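Local coordinates for short chain dehydrogenase (Salmonella typhi, PDB 3G1T), which probably catalyses an NAD(P)-dependent oxidation or reduction, as expected of a short-chain dehydrogenase with a Rossmann fold, at residues D121-Q124 with V125-A129; M231-D234 with S235-K238. All coordinates share one frame; numbering follows the deposited sequence.

Interaction 1. Residues D121-Q124 with V125-A129; sequences DVMQ and VNVNA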
loop_
_atom_site.group_PDB
_atom_site.type_symbol
_atom_site.label_atom_id
_atom_site.label_comp_id
_atom_site.label_asym_id
_atom_site.label_seq_id
_atom_site.Cartn_x
_atom_site.Cartn_y
_atom_site.Cartn_z
ATOM N N ASP A 121 11.558 4.576 2.780
ATOM C CA ASP A 121 11.253 5.751 3.655
ATOM C C ASP A 121 9.830 6.245 3.445
ATOM O O ASP A 121 9.126 6.602 4.413
ATOM C CB ASP A 121 12.195 6.939 3.314
ATOM C CG ASP A 121 13.638 6.698 3.690
ATOM O OD1 ASP A 121 13.921 5.795 4.448
ATOM O OD2 ASP A 121 14.532 7.430 3.206
ATOM N N VAL A 122 9.386 6.285 2.172
ATOM C CA VAL A 122 8.023 6.725 1.810
ATOM C C VAL A 122 7.032 5.774 2.469
ATOM O O VAL A 122 6.020 6.241 3.045
ATOM C CB VAL A 122 7.774 6.853 0.233
ATOM C CG1 VAL A 122 6.298 7.030 -0.112
ATOM C CG2 VAL A 122 8.588 8.056 -0.308
ATOM N N MET A 123 7.307 4.474 2.379
ATOM C CA MET A 123 6.380 3.487 2.966
ATOM C C MET A 123 6.340 3.682 4.494
ATOM O O MET A 123 5.281 3.540 5.124
ATOM C CB MET A 123 6.790 2.050 2.607
ATOM C CG MET A 123 6.365 1.680 1.112
ATOM S SD MET A 123 4.615 1.850 0.494
ATOM C CE MET A 123 4.055 0.530 1.495
ATOM N N GLN A 124 7.498 3.932 5.083
ATOM C CA GLN A 124 7.599 4.039 6.536
ATOM C C GLN A 124 6.818 5.241 7.035
ATOM O O GLN A 124 6.150 5.142 8.089
ATOM C CB GLN A 124 9.075 4.159 7.015
ATOM C CG GLN A 124 9.245 3.958 8.550
ATOM C CD GLN A 124 8.792 2.560 8.962
ATOM O OE1 GLN A 124 8.871 1.654 8.162
ATOM N NE2 GLN A 124 8.439 2.357 10.252
ATOM N N VAL A 125 6.909 6.383 6.338
ATOM C CA VAL A 125 6.198 7.572 6.837
ATOM C C VAL A 125 4.697 7.406 6.517
ATOM O O VAL A 125 3.837 7.619 7.409
ATOM C CB VAL A 125 6.744 8.904 6.190
ATOM C CG1 VAL A 125 5.829 10.157 6.481
ATOM C CG2 VAL A 125 8.166 9.137 6.693
ATOM N N ASN A 126 4.398 7.123 5.243
ATOM C CA ASN A 126 3.041 7.312 4.746
ATOM C C ASN A 126 2.173 6.141 5.192
ATOM O O ASN A 126 0.949 6.305 5.408
ATOM C CB ASN A 126 2.979 7.436 3.203
ATOM C CG ASN A 126 3.684 8.714 2.699
ATOM O OD1 ASN A 126 4.263 9.438 3.544
ATOM N ND2 ASN A 126 3.665 8.981 1.372
ATOM N N VAL A 127 2.789 4.977 5.360
ATOM C CA VAL A 127 1.980 3.837 5.761
ATOM C C VAL A 127 2.274 3.332 7.189
ATOM O O VAL A 127 1.369 3.284 8.065
ATOM C CB VAL A 127 2.115 2.643 4.782
ATOM C CG1 VAL A 127 1.106 1.503 5.140
ATOM C CG2 VAL A 127 1.830 3.079 3.370
ATOM N N ASN A 128 3.494 2.930 7.453
ATOM C CA ASN A 128 3.685 2.213 8.745
ATOM C C ASN A 128 3.641 3.096 9.977
ATOM O O ASN A 128 3.102 2.708 11.024
ATOM C CB ASN A 128 5.003 1.429 8.757
ATOM C CG ASN A 128 5.116 0.449 7.595
ATOM O OD1 ASN A 128 4.135 -0.051 7.114
ATOM N ND2 ASN A 128 6.355 0.243 7.091
ATOM N N ALA A 129 4.256 4.276 9.912
ATOM C CA ALA A 129 4.190 5.170 11.048
ATOM C C ALA A 129 2.816 5.819 11.204
ATOM O O ALA A 129 2.375 6.097 12.294
ATOM C CB ALA A 129 5.227 6.247 10.866
#
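Met-123 O takes two backbone donors. Val-127 N, 2.9 Å from Met-123 O, stands 41° above its carbonyl plane, whereas Asn-128 N approaches in that plane. The second bond is of the i+5 kind, as is the 2.8 Å bond from Ala-129 N to Gln-124 O; an ordinary alpha turn thus widens into a pi-type turn, while Val-125 N and Asn-126 N keep i+4 bonds to Asp-121 and Val-122.

Gln-124 bends at chi2 (62°), which swings OE1 to 3.1 Å from Asn-128 ND2. The bond from ND2 is nearly straight, yet the donor stands above the carbonyl plane of OE1, the amide planes standing 65° apart. Two amides suit a subunit boundary: Gln-124 NE2 bonds to Gln-120 of the second subunit, and Asn-128 OD1 to its Trp-119.

Elsewhere Val-122 CG1 packs 3.6 Å from Asn-126 ND2, a buried amide satisfied by Ser-170 OG and, through OD1, by Leu-104 N. Flexible Met-123 lays CE alongside Val-127 CG2. The turn lies in helix 116-142: Val-122, Asn-126 and Val-127 face helix 165-185, and Met-123 meets Met-123 of the second subunit, an arrangement consistent with the helix-packed dimer interface, built from these two helices, common in short-chain dehydrogenases.

Interaction 2. Residues M231-D234 with S235-K238; sequences MGDD and SRRK. With MG (magnesium ion), chain B.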
loop_
_atom_site.group_PDB
_atom_site.type_symbol
_atom_site.label_atom_id
_atom_site.label_comp_id
_atom_site.label_asym_id
_atom_site.label_seq_id
_atom_site.Cartn_x
_atom_site.Cartn_y
_atom_site.Cartn_z
ATOM N N MET A 231 -14.684 17.144 10.023
ATOM C CA MET A 231 -14.483 17.109 11.490
ATOM C C MET A 231 -15.781 17.439 12.270
ATOM O O MET A 231 -15.901 17.089 13.439
ATOM C CB MET A 231 -13.375 18.106 11.893
ATOM C CG MET A 231 -11.916 17.575 11.601
ATOM S SD MET A 231 -11.499 15.950 12.361
ATOM C CE MET A 231 -10.011 15.511 11.477
ATOM N N GLY A 232 -16.729 18.091 11.580
ATOM C CA GLY A 232 -18.047 18.576 12.131
ATOM C C GLY A 232 -19.132 17.528 12.028
ATOM O O GLY A 232 -19.081 16.532 11.244
ATOM N N ASP A 233 -20.207 17.801 12.759
ATOM C CA ASP A 233 -21.227 16.771 12.841
ATOM C C ASP A 233 -21.991 16.584 11.517
ATOM O O ASP A 233 -22.731 15.583 11.414
ATOM C CB ASP A 233 -22.265 17.177 13.912
ATOM C CG ASP A 233 -21.760 16.951 15.314
ATOM O OD1 ASP A 233 -20.748 16.265 15.515
ATOM O OD2 ASP A 233 -22.417 17.499 16.247
ATOM N N ASP A 234 -21.857 17.491 10.516
ATOM C CA ASP A 234 -22.611 17.363 9.224
ATOM C C ASP A 234 -22.186 16.149 8.397
ATOM O O ASP A 234 -22.916 15.694 7.511
ATOM C CB ASP A 234 -22.508 18.634 8.403
ATOM C CG ASP A 234 -23.248 19.829 9.083
ATOM O OD1 ASP A 234 -24.327 19.606 9.691
ATOM O OD2 ASP A 234 -22.743 20.978 9.111
ATOM N N SER A 235 -21.014 15.617 8.734
ATOM C CA SER A 235 -20.473 14.449 7.996
ATOM C C SER A 235 -20.652 13.139 8.806
ATOM O O SER A 235 -20.077 12.112 8.440
ATOM C CB SER A 235 -18.965 14.620 7.728
ATOM O OG SER A 235 -18.234 14.726 8.944
ATOM N N ARG A 236 -21.380 13.217 9.909
ATOM C CA ARG A 236 -21.305 12.098 10.889
ATOM C C ARG A 236 -21.822 10.769 10.310
ATOM O O ARG A 236 -21.464 9.691 10.814
ATOM C CB ARG A 236 -22.097 12.412 12.182
ATOM C CG ARG A 236 -23.572 12.443 12.003
ATOM C CD ARG A 236 -24.236 12.781 13.382
ATOM N NE ARG A 236 -23.693 11.856 14.386
ATOM C CZ ARG A 236 -23.413 12.209 15.644
ATOM N NH1 ARG A 236 -23.724 13.424 16.113
ATOM N NH2 ARG A 236 -22.883 11.328 16.446
ATOM N N ARG A 237 -22.647 10.792 9.279
ATOM C CA ARG A 237 -23.103 9.509 8.696
ATOM C C ARG A 237 -22.185 8.890 7.617
ATOM O O ARG A 237 -22.592 7.871 6.975
ATOM C CB ARG A 237 -24.494 9.715 8.084
ATOM C CG ARG A 237 -25.544 9.930 9.219
ATOM C CD ARG A 237 -26.943 10.500 8.805
ATOM N NE ARG A 237 -26.937 11.778 8.060
ATOM C CZ ARG A 237 -26.675 13.037 8.504
ATOM N NH1 ARG A 237 -26.284 13.350 9.772
ATOM N NH2 ARG A 237 -26.773 14.039 7.605
ATOM N N LYS A 238 -21.031 9.535 7.380
ATOM C CA LYS A 238 -20.163 9.171 6.236
ATOM C C LYS A 238 -18.893 8.545 6.782
ATOM O O LYS A 238 -18.209 9.123 7.629
ATOM C CB LYS A 238 -19.785 10.421 5.343
ATOM C CG LYS A 238 -20.979 11.216 4.912
ATOM C CD LYS A 238 -21.443 10.766 3.572
ATOM C CE LYS A 238 -22.780 11.455 3.160
ATOM N NZ LYS A 238 -22.720 12.910 2.680
HETATM MG MG MG B . -21.981 17.962 18.199
HETATM O O HOH W 1 -25.439 15.658 10.870
HETATM O O HOH W 2 -21.007 16.053 18.209
HETATM O O HOH W 3 -23.466 12.795 7.524
HETATM O O HOH W 4 -20.358 19.013 17.752
#
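Two backbone bonds make the tight 3-10 turn: Ser-235 N gives a nearly straight bond (169°) to Gly-232 O at 3.3 Å, and Arg-236 N reaches Asp-233 O at 3.1 Å. Both donors stand well above the carbonyl planes, consistent with the tight i+3 geometry. A type I turn from Ser-235 to Lys-238 follows, closed by Lys-238 N on Ser-235 O.

Among the polar side chains, a chi1 of 61° turns Ser-235 OG back over the turn, to within 3.0 Å of Gly-232 O. Ser-235 OG is hydrogen-bonded to Trp-229 O, and Gly-232 O is a second acceptor within reach of the same proton. Arg-191 NE is hydrogen-bonded to Ser-235 OG; a small hydroxyl suits this buried junction.

Metal and charge meet at Asp-233, whose carboxylate suits a cation at the surface. OD2 of Asp-233 binds the magnesium ion at 2.0 Å alongside waters 2 and 4, and OD1 accepts a bond from water 2, so one carboxylate grips the ion both directly and through water. Arg-236 runs beside it, NH1 4.2 Å from Asp-233 OD1: the attraction is at a distance, with no N-H aimed at the oxygen.

Water links the rest. Water 1 bridges Asp-233 O and Arg-237 NH1, lying at the guanidinium edge, while water 3 joins Asp-234 O to Arg-237 N and covers one guanidinium face. Asp-234 OD2 bonds to Tyr-5 OH.

The loop leads from helix 224-231 to strand 242-244, with Met-231 packed on strand 147-152 and Lys-238 O held by Asn-193 of strand 190-196.

The two contacts come in series along the chain, interaction 1 first, and lie on opposite sides of its centre, with centres 28 Å apart and nearest atoms about 16 Å apart. Both belong to elements wrapped round one parallel seven-stranded Rossmann sheet. Helix 116-142, which holds interaction 1, connects strand 97-99 to strand 147-152, and Met-231 of interaction 2 packs against that second strand. Interaction 2 lies farther on, in the link from helix 224-231 to strand 242-244, at one edge of the sheet within this chain. Their surroundings differ: residues 121-129 help join the two subunits, whereas no other chain of the assembly touches residues 231-238, where a hydrated magnesium ion binds.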